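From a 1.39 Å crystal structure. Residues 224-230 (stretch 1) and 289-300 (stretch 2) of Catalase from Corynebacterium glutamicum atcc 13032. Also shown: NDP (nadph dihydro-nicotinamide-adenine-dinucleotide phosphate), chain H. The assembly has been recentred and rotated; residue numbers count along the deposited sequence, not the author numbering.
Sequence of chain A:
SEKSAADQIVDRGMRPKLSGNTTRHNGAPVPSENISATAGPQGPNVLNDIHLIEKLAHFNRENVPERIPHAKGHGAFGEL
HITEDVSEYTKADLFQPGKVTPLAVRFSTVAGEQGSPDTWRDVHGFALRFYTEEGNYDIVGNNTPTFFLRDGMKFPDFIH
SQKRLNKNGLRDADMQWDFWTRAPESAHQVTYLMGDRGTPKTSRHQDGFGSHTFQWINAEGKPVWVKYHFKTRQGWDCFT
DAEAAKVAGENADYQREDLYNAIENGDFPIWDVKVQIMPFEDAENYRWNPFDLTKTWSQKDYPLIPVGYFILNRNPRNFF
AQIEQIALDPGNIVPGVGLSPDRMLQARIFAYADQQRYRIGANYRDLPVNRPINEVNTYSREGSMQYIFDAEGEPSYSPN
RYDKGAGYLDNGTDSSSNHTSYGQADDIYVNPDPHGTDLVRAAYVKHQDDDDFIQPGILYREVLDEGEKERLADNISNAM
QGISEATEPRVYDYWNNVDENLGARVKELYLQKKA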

ATOM      1  N   VAL A 224      -5.340 -25.126 -33.980  1.00 12.25           N
ATOM      2  CA  VAL A 224      -4.018 -25.193 -34.590  1.00 11.63           C
ATOM      3  C   VAL A 224      -3.046 -24.455 -33.670  1.00 10.96           C
ATOM      4  O   VAL A 224      -3.447 -23.568 -32.909  1.00 12.17           O
ATOM      5  N   TRP A 225      -1.769 -24.822 -33.720  1.00 11.26           N
ATOM      6  CA  TRP A 225      -0.759 -24.095 -32.960  1.00 10.94           C
ATOM      7  C   TRP A 225      -0.246 -22.920 -33.788  1.00 11.03           C
ATOM      8  O   TRP A 225      -0.086 -23.041 -35.008  1.00 12.47           O
ATOM      9  N   VAL A 226       0.000 -21.774 -33.151  1.00 10.43           N
ATOM     10  CA  VAL A 226       0.470 -20.607 -33.890  1.00 10.41           C
ATOM     11  C   VAL A 226       1.610 -19.871 -33.190  1.00 11.04           C
ATOM     12  O   VAL A 226       1.757 -19.949 -31.968  1.00 12.33           O
ATOM     13  N   LYS A 227       2.423 -19.177 -33.984  1.00  9.07           N
ATOM     14  CA  LYS A 227       3.380 -18.195 -33.482  1.00  9.47           C
ATOM     15  C   LYS A 227       3.184 -16.878 -34.224  1.00 11.90           C
ATOM     16  O   LYS A 227       3.033 -16.855 -35.449  1.00 11.71           O
ATOM     17  N   TYR A 228       3.188 -15.784 -33.474  1.00 10.21           N
ATOM     18  CA  TYR A 228       3.020 -14.454 -34.039  1.00  9.46           C
ATOM     19  C   TYR A 228       4.340 -13.807 -34.414  1.00 10.35           C
ATOM     20  O   TYR A 228       5.299 -13.842 -33.633  1.00  9.56           O
ATOM     21  N   HIS A 229       4.357 -13.180 -35.580  1.00 10.67           N
ATOM     22  CA  HIS A 229       5.476 -12.407 -36.073  1.00 11.00           C
ATOM     23  C   HIS A 229       5.006 -11.053 -36.539  1.00 10.81           C
ATOM     24  O   HIS A 229       4.099 -10.957 -37.320  1.00 12.68           O
ATOM     25  N   PHE A 230       5.612 -10.001 -36.016  1.00  9.64           N
ATOM     26  CA  PHE A 230       5.273  -8.637 -36.391  1.00  9.54           C
ATOM     27  C   PHE A 230       6.466  -8.064 -37.149  1.00  9.59           C
ATOM     28  O   PHE A 230       7.505  -7.752 -36.551  1.00 10.96           O
ATOM     29  N   ASN A 289      10.888 -29.788 -29.966  1.00 11.28           N
ATOM     30  CA  ASN A 289       9.688 -29.683 -29.143  1.00 11.33           C
ATOM     31  C   ASN A 289       8.998 -28.359 -29.463  1.00 10.50           C
ATOM     32  O   ASN A 289       9.611 -27.297 -29.340  1.00 11.72           O
ATOM     33  N   PRO A 290       7.726 -28.414 -29.894  1.00 11.55           N
ATOM     34  CA  PRO A 290       7.078 -27.199 -30.401  1.00 11.84           C
ATOM     35  C   PRO A 290       6.613 -26.245 -29.301  1.00 11.00           C
ATOM     36  O   PRO A 290       6.156 -25.152 -29.620  1.00 11.72           O
ATOM     37  N   PHE A 291       6.752 -26.656 -28.043  1.00  9.87           N
ATOM     38  CA  PHE A 291       6.280 -25.877 -26.897  1.00 10.67           C
ATOM     39  C   PHE A 291       7.425 -25.343 -26.035  1.00 10.12           C
ATOM     40  O   PHE A 291       7.185 -24.702 -25.013  1.00 10.82           O
ATOM     41  N   ASP A 292       8.663 -25.637 -26.440  1.00  9.78           N
ATOM     42  CA  ASP A 292       9.873 -25.192 -25.750  1.00  9.70           C
ATOM     43  C   ASP A 292      10.212 -23.809 -26.275  1.00  9.79           C
ATOM     44  O   ASP A 292      10.571 -23.656 -27.444  1.00 10.16           O
ATOM     45  N   LEU A 293      10.066 -22.800 -25.417  1.00  9.38           N
ATOM     46  CA  LEU A 293      10.300 -21.413 -25.803  1.00  9.62           C
ATOM     47  C   LEU A 293      11.694 -21.162 -26.381  1.00  9.73           C
ATOM     48  O   LEU A 293      11.871 -20.265 -27.223  1.00  9.76           O
ATOM     49  N   THR A 294      12.674 -21.965 -25.956  1.00  9.17           N
ATOM     50  CA  THR A 294      14.041 -21.834 -26.463  1.00  9.86           C
ATOM     51  C   THR A 294      14.212 -22.404 -27.875  1.00  9.82           C
ATOM     52  O   THR A 294      15.307 -22.341 -28.443  1.00 10.17           O
ATOM     53  N   LYS A 295      13.138 -22.962 -28.433  1.00  9.86           N
ATOM     54  CA  LYS A 295      13.157 -23.515 -29.789  1.00 10.88           C
ATOM     55  C   LYS A 295      12.233 -22.727 -30.708  1.00 10.86           C
ATOM     56  O   LYS A 295      11.021 -22.660 -30.473  1.00 11.92           O
ATOM     57  N   THR A 296      12.792 -22.132 -31.756  1.00 10.76           N
ATOM     58  CA  THR A 296      11.967 -21.534 -32.800  1.00 10.93           C
ATOM     59  C   THR A 296      11.469 -22.611 -33.762  1.00 11.23           C
ATOM     60  O   THR A 296      12.076 -23.688 -33.875  1.00 11.67           O
ATOM     61  N   TRP A 297      10.356 -22.336 -34.438  1.00 11.86           N
ATOM     62  CA  TRP A 297       9.904 -23.184 -35.538  1.00 11.65           C
ATOM     63  C   TRP A 297      10.570 -22.669 -36.798  1.00 11.27           C
ATOM     64  O   TRP A 297      10.449 -21.485 -37.129  1.00 12.12           O
ATOM     65  N   SER A 298      11.264 -23.540 -37.521  1.00 13.28           N
ATOM     66  CA  SER A 298      11.906 -23.102 -38.752  1.00 14.18           C
ATOM     67  C   SER A 298      10.891 -22.554 -39.754  1.00 12.48           C
ATOM     68  O   SER A 298       9.829 -23.151 -39.972  1.00 12.91           O
ATOM     69  N   GLN A 299      11.221 -21.413 -40.355  1.00 13.08           N
ATOM     70  CA  GLN A 299      10.363 -20.796 -41.359  1.00 14.92           C
ATOM     71  C   GLN A 299      10.413 -21.553 -42.681  1.00 16.11           C
ATOM     72  O   GLN A 299       9.616 -21.294 -43.585  1.00 15.98           O
ATOM     73  N   LYS A 300      11.340 -22.501 -42.785  1.00 15.14           N
ATOM     74  CA  LYS A 300      11.359 -23.407 -43.930  1.00 17.07           C
ATOM     75  C   LYS A 300      10.294 -24.485 -43.760  1.00 17.40           C
ATOM     76  O   LYS A 300       9.768 -25.004 -44.740  1.00 21.70           O
TER

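Stretch 1 is a strand, and its side chains alternate. Trp225, Lys227 and His229 point toward stretch 2, while Val226 points away. Stretch 2 is a loop with no regular helix or strand. No direct hydrogen bond joins the two stretches; the contact rests on ring packing, one lysine and two waters. Together they bury 402 Å².

Val224 opens the stretch and is out of reach of the loop.

Trp225 (chi1 m, chi2 112°) packs against two aromatic residues. Phe291 (chi1 m) leaves its backbone sideways, but its ring end comes nearer and meets one face of the indole. This is an edge-to-face pair, with the Phe291 edge toward the Trp225 face. The planes meet at 71°, and CE1 of Phe291 lies 3.6 Å from CE2 of Trp225. The second neighbour is Trp297, whose CH2 lies 3.7 Å from Trp225 CB.

Val226 (m) turns its side chain away. Its backbone N still lies 3.8 Å from Trp297 CH2, at the edge of that ring.

Lys227 has the largest area covered by the other stretch, 94 Å². Its chain runs m, t, t, m and crosses one face of the Trp297 indole (chi1 m, chi2 -9°). CE of Lys227 lies 3.4 Å from NE1 of Trp297 and nearly straight above the five-membered ring, a CH-pi contact. The ammonium adds a cation-pi contact, with Lys227 NZ 4.5 Å from the centroid of the Trp297 five-membered ring. The same indole is held from within the loop, where Trp297 NE1 donates to Pro290 O at 3.2 Å.

Lys227 NZ reaches the loop through water. Water 1 accepts from Lys227 NZ at 2.8 Å, with Pro290 O at 3.2 Å and Lys295 O at 3.3 Å as possible acceptors. Water 2 accepts from Lys227 NZ at 3.0 Å and lies 2.9 Å from Lys295 O. The side chain of Lys295 (m, m, t, m) starts sideways and its end leads away, and its NZ forms a salt bridge with Asp292 OD2 at 3.0 Å.

Tyr228 (m) is out of reach of the loop.

His229 (chi1 m, chi2 -114°) points toward the loop near Gln299 (chi1 m). The bound NADPH also lies here, with its O7N at the edge of the imidazole, 3.2 Å from His229 CE1. The loop holds this cofactor by three hydrogen bonds. NDP N7N donates to Trp297 O at 2.9 Å, Ser298 OG donates to NDP O2N at 2.6 Å, and Gln299 N donates to NDP O1N at 2.9 Å.

Phe230 (m) ends the stretch, out of reach of the loop.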

ATOM      1  CB  VAL A 224      -3.982 -24.546 -35.992  1.00 13.32           C
ATOM      2  CG1 VAL A 224      -4.738 -25.387 -36.996  1.00 15.26           C
ATOM      3  CG2 VAL A 224      -4.529 -23.120 -35.950  1.00 13.27           C
ATOM      4  CB  TRP A 225       0.390 -25.021 -32.571  1.00 12.37           C
ATOM      5  CG  TRP A 225      -0.022 -26.216 -31.739  1.00 11.42           C
ATOM      6  CD1 TRP A 225       0.000 -27.536 -32.123  1.00 12.25           C
ATOM      7  CD2 TRP A 225      -0.512 -26.203 -30.386  1.00 10.80           C
ATOM      8  NE1 TRP A 225      -0.439 -28.336 -31.093  1.00 12.80           N
ATOM      9  CE2 TRP A 225      -0.764 -27.543 -30.019  1.00 11.98           C
ATOM     10  CE3 TRP A 225      -0.768 -25.186 -29.452  1.00 10.06           C
ATOM     11  CZ2 TRP A 225      -1.246 -27.892 -28.754  1.00 12.25           C
ATOM     12  CZ3 TRP A 225      -1.244 -25.537 -28.201  1.00 11.32           C
ATOM     13  CH2 TRP A 225      -1.477 -26.876 -27.861  1.00 10.90           C
ATOM     14  CB  VAL A 226      -0.674 -19.585 -34.153  1.00 11.26           C
ATOM     15  CG1 VAL A 226      -1.822 -20.225 -34.925  1.00 13.03           C
ATOM     16  CG2 VAL A 226      -1.173 -18.968 -32.841  1.00 12.45           C
ATOM     17  CB  LYS A 227       4.830 -18.667 -33.637  1.00 10.78           C
ATOM     18  CG  LYS A 227       5.232 -19.782 -32.677  1.00 12.81           C
ATOM     19  CD  LYS A 227       6.723 -20.088 -32.784  1.00 13.31           C
ATOM     20  CE  LYS A 227       7.140 -21.240 -31.867  1.00 12.89           C
ATOM     21  NZ  LYS A 227       7.100 -20.903 -30.404  1.00 11.51           N
ATOM     22  CB  TYR A 228       2.351 -13.546 -33.024  1.00  9.33           C
ATOM     23  CG  TYR A 228       0.923 -13.875 -32.688  1.00  9.64           C
ATOM     24  CD1 TYR A 228      -0.108 -13.537 -33.560  1.00 10.67           C
ATOM     25  CD2 TYR A 228       0.595 -14.476 -31.477  1.00  9.76           C
ATOM     26  CE1 TYR A 228      -1.425 -13.811 -33.244  1.00  9.55           C
ATOM     27  CE2 TYR A 228      -0.719 -14.754 -31.150  1.00  9.76           C
ATOM     28  CZ  TYR A 228      -1.726 -14.415 -32.037  1.00  9.63           C
ATOM     29  OH  TYR A 228      -3.035 -14.678 -31.707  1.00 10.29           O
ATOM     30  CB  HIS A 229       6.172 -13.166 -37.261  1.00 11.10           C
ATOM     31  CG  HIS A 229       6.803 -14.481 -36.888  1.00 11.13           C
ATOM     32  ND1 HIS A 229       8.099 -14.689 -36.926  1.00 14.39           N
ATOM     33  CD2 HIS A 229       6.227 -15.651 -36.527  1.00 11.62           C
ATOM     34  CE1 HIS A 229       8.334 -15.915 -36.568  1.00 10.06           C
ATOM     35  NE2 HIS A 229       7.182 -16.509 -36.341  1.00 15.85           N
ATOM     36  CB  PHE A 230       4.929  -7.814 -35.142  1.00 10.54           C
ATOM     37  CG  PHE A 230       3.900  -8.475 -34.257  1.00 11.05           C
ATOM     38  CD1 PHE A 230       2.612  -8.706 -34.724  1.00 14.30           C
ATOM     39  CD2 PHE A 230       4.222  -8.877 -32.971  1.00 12.81           C
ATOM     40  CE1 PHE A 230       1.661  -9.324 -33.917  1.00 15.30           C
ATOM     41  CE2 PHE A 230       3.276  -9.493 -32.161  1.00 11.93           C
ATOM     42  CZ  PHE A 230       1.999  -9.720 -32.636  1.00 12.83           C
ATOM     43  CB  ASN A 289      10.044 -29.753 -27.659  1.00 10.87           C
ATOM     44  CG  ASN A 289       8.813 -29.790 -26.761  1.00 11.39           C
ATOM     45  OD1 ASN A 289       7.966 -28.898 -26.811  1.00 12.11           O
ATOM     46  ND2 ASN A 289       8.715 -30.823 -25.932  1.00 11.83           N
ATOM     47  CB  PRO A 290       5.887 -27.745 -31.199  1.00 13.18           C
ATOM     48  CG  PRO A 290       5.575 -29.048 -30.563  1.00 15.57           C
ATOM     49  CD  PRO A 290       6.888 -29.615 -30.092  1.00 11.84           C
ATOM     50  CB  PHE A 291       5.350 -26.736 -26.035  1.00 10.77           C
ATOM     51  CG  PHE A 291       4.286 -27.449 -26.823  1.00 11.15           C
ATOM     52  CD1 PHE A 291       3.384 -26.730 -27.604  1.00 11.94           C
ATOM     53  CD2 PHE A 291       4.185 -28.834 -26.780  1.00 12.46           C
ATOM     54  CE1 PHE A 291       2.397 -27.389 -28.329  1.00 14.00           C
ATOM     55  CE2 PHE A 291       3.200 -29.497 -27.503  1.00 14.97           C
ATOM     56  CZ  PHE A 291       2.306 -28.771 -28.276  1.00 13.95           C
ATOM     57  CB  ASP A 292      11.012 -26.176 -26.054  1.00 10.89           C
ATOM     58  CG  ASP A 292      12.344 -25.785 -25.416  1.00 10.70           C
ATOM     59  OD1 ASP A 292      12.476 -24.677 -24.843  1.00 10.85           O
ATOM     60  OD2 ASP A 292      13.287 -26.604 -25.498  1.00 11.71           O
ATOM     61  CB  LEU A 293      10.053 -20.511 -24.594  1.00 10.28           C
ATOM     62  CG  LEU A 293      10.249 -19.006 -24.754  1.00  9.55           C
ATOM     63  CD1 LEU A 293       9.351 -18.440 -25.863  1.00 10.46           C
ATOM     64  CD2 LEU A 293       9.985 -18.329 -23.417  1.00 10.04           C
ATOM     65  CB  THR A 294      15.078 -22.497 -25.510  1.00  9.49           C
ATOM     66  OG1 THR A 294      14.936 -23.926 -25.556  1.00 10.05           O
ATOM     67  CG2 THR A 294      14.907 -22.005 -24.074  1.00 11.33           C
ATOM     68  CB  LYS A 295      12.699 -24.978 -29.791  1.00 10.46           C
ATOM     69  CG  LYS A 295      13.476 -25.889 -28.855  1.00 11.26           C
ATOM     70  CD  LYS A 295      14.906 -26.075 -29.328  1.00 11.24           C
ATOM     71  CE  LYS A 295      15.632 -27.092 -28.467  1.00 10.38           C
ATOM     72  NZ  LYS A 295      15.830 -26.589 -27.083  1.00 10.70           N
ATOM     73  CB  THR A 296      12.738 -20.460 -33.585  1.00 10.79           C
ATOM     74  OG1 THR A 296      14.006 -20.980 -34.008  1.00 12.31           O
ATOM     75  CG2 THR A 296      12.967 -19.236 -32.720  1.00 11.54           C
ATOM     76  CB  TRP A 297       8.399 -23.068 -35.751  1.00 12.36           C
ATOM     77  CG  TRP A 297       7.499 -23.544 -34.645  1.00 11.50           C
ATOM     78  CD1 TRP A 297       7.842 -24.234 -33.514  1.00 11.82           C
ATOM     79  CD2 TRP A 297       6.079 -23.351 -34.583  1.00 11.27           C
ATOM     80  NE1 TRP A 297       6.713 -24.476 -32.749  1.00 12.44           N
ATOM     81  CE2 TRP A 297       5.622 -23.949 -33.392  1.00 12.52           C
ATOM     82  CE3 TRP A 297       5.150 -22.723 -35.427  1.00 11.48           C
ATOM     83  CZ2 TRP A 297       4.274 -23.934 -33.020  1.00 12.81           C
ATOM     84  CZ3 TRP A 297       3.811 -22.708 -35.053  1.00 11.34           C
ATOM     85  CH2 TRP A 297       3.389 -23.308 -33.859  1.00 12.73           C
ATOM     86  CB  SER A 298      12.696 -24.239 -39.387  1.00 14.12           C
ATOM     87  OG  SER A 298      13.199 -23.825 -40.646  1.00 15.84           O
ATOM     88  CB  GLN A 299      10.718 -19.317 -41.529  1.00 14.99           C
ATOM     89  CG  GLN A 299      10.395 -18.525 -40.261  1.00 15.94           C
ATOM     90  CD  GLN A 299      11.143 -17.217 -40.147  1.00 20.15           C
ATOM     91  OE1 GLN A 299      12.357 -17.189 -39.917  1.00 20.89           O
ATOM     92  NE2 GLN A 299      10.416 -16.123 -40.278  1.00 17.68           N
ATOM     93  CB  LYS A 300      12.736 -24.048 -44.093  1.00 19.88           C
ATOM     94  CG  LYS A 300      13.874 -23.047 -44.105  1.00 23.72           C
ATOM     95  CD  LYS A 300      15.181 -23.702 -44.510  1.00 31.90           C
ATOM     96  CE  LYS A 300      16.379 -22.918 -43.998  1.00 40.18           C
ATOM     97  NZ  LYS A 300      17.652 -23.373 -44.633  1.00 40.02           N
TER
HETATM   98  PA  NDP H1520      15.390 -18.815 -41.988  1.00 19.80           P
HETATM   99  O1A NDP H1520      16.506 -18.562 -42.934  1.00 21.02           O
HETATM  100  O2A NDP H1520      14.102 -19.105 -42.678  1.00 21.48           O
HETATM  101  O5B NDP H1520      15.230 -17.526 -41.050  1.00 20.25           O
HETATM  102  C5B NDP H1520      16.356 -16.952 -40.432  1.00 17.75           C
HETATM  103  C4B NDP H1520      15.842 -15.803 -39.579  1.00 18.07           C
HETATM  104  O4B NDP H1520      16.937 -15.206 -38.898  1.00 16.70           O
HETATM  105  C3B NDP H1520      15.175 -14.730 -40.439  1.00 18.82           C
HETATM  106  O3B NDP H1520      13.982 -14.289 -39.818  1.00 20.05           O
HETATM  107  C2B NDP H1520      16.233 -13.642 -40.472  1.00 16.06           C
HETATM  108  O2B NDP H1520      15.755 -12.335 -40.722  1.00 18.78           O
HETATM  109  C1B NDP H1520      16.848 -13.815 -39.090  1.00 16.89           C
HETATM  110  N9A NDP H1520      18.114 -13.076 -38.916  1.00 16.35           N
HETATM  111  C8A NDP H1520      18.898 -12.518 -39.895  1.00 16.32           C
HETATM  112  N7A NDP H1520      19.954 -11.908 -39.312  1.00 17.09           N
HETATM  113  C5A NDP H1520      19.855 -12.063 -37.969  1.00 17.72           C
HETATM  114  C6A NDP H1520      20.659 -11.641 -36.911  1.00 17.25           C
HETATM  115  N6A NDP H1520      21.557 -10.674 -37.098  1.00 16.92           N
HETATM  116  N1A NDP H1520      20.298 -11.968 -35.625  1.00 17.73           N
HETATM  117  C2A NDP H1520      19.149 -12.694 -35.384  1.00 19.55           C
HETATM  118  N3A NDP H1520      18.354 -13.106 -36.435  1.00 17.61           N
HETATM  119  C4A NDP H1520      18.702 -12.794 -37.708  1.00 16.52           C
HETATM  120  O3  NDP H1520      15.837 -20.013 -40.993  1.00 19.49           O
HETATM  121  PN  NDP H1520      14.932 -20.616 -39.797  1.00 18.28           P
HETATM  122  O1N NDP H1520      13.610 -19.931 -39.734  1.00 17.58           O
HETATM  123  O2N NDP H1520      15.014 -22.091 -39.924  1.00 19.92           O
HETATM  124  O5D NDP H1520      15.763 -20.217 -38.477  1.00 18.18           O
HETATM  125  C5D NDP H1520      17.175 -20.313 -38.470  1.00 15.88           C
HETATM  126  C4D NDP H1520      17.722 -19.564 -37.272  1.00 17.19           C
HETATM  127  O4D NDP H1520      17.383 -18.198 -37.398  1.00 16.76           O
HETATM  128  C3D NDP H1520      17.093 -20.052 -35.977  1.00 16.88           C
HETATM  129  O3D NDP H1520      17.867 -21.083 -35.381  1.00 19.64           O
HETATM  130  C2D NDP H1520      17.025 -18.789 -35.137  1.00 15.76           C
HETATM  131  O2D NDP H1520      18.186 -18.678 -34.363  1.00 16.39           O
HETATM  132  C1D NDP H1520      17.032 -17.638 -36.139  1.00 15.89           C
HETATM  133  N1N NDP H1520      15.713 -16.974 -36.223  1.00 15.98           N
HETATM  134  C2N NDP H1520      14.595 -17.747 -36.351  1.00 17.90           C
HETATM  135  C3N NDP H1520      13.324 -17.200 -36.442  1.00 17.38           C
HETATM  136  C7N NDP H1520      12.164 -18.134 -36.561  1.00 18.47           C
HETATM  137  O7N NDP H1520      10.928 -17.732 -36.046  1.00 19.56           O
HETATM  138  N7N NDP H1520      12.325 -19.327 -37.124  1.00 19.91           N
HETATM  139  C4N NDP H1520      13.085 -15.705 -36.408  1.00 15.96           C
HETATM  140  C5N NDP H1520      14.376 -14.952 -36.266  1.00 15.78           C
HETATM  141  C6N NDP H1520      15.606 -15.606 -36.179  1.00 16.83           C
HETATM  142  P2B NDP H1520      15.750 -11.731 -42.221  1.00 19.04           P
HETATM  143  O1X NDP H1520      17.159 -11.828 -42.766  1.00 21.55           O
HETATM  144  O2X NDP H1520      14.780 -12.542 -43.053  1.00 20.64           O
HETATM  145  O3X NDP H1520      15.293 -10.287 -42.113  1.00 21.13           O
HETATM  146  O   HOH W   1       8.244 -22.906 -28.793  1.00 11.50           O
HETATM  147  O   HOH W   2       9.949 -19.944 -30.420  1.00 13.33           O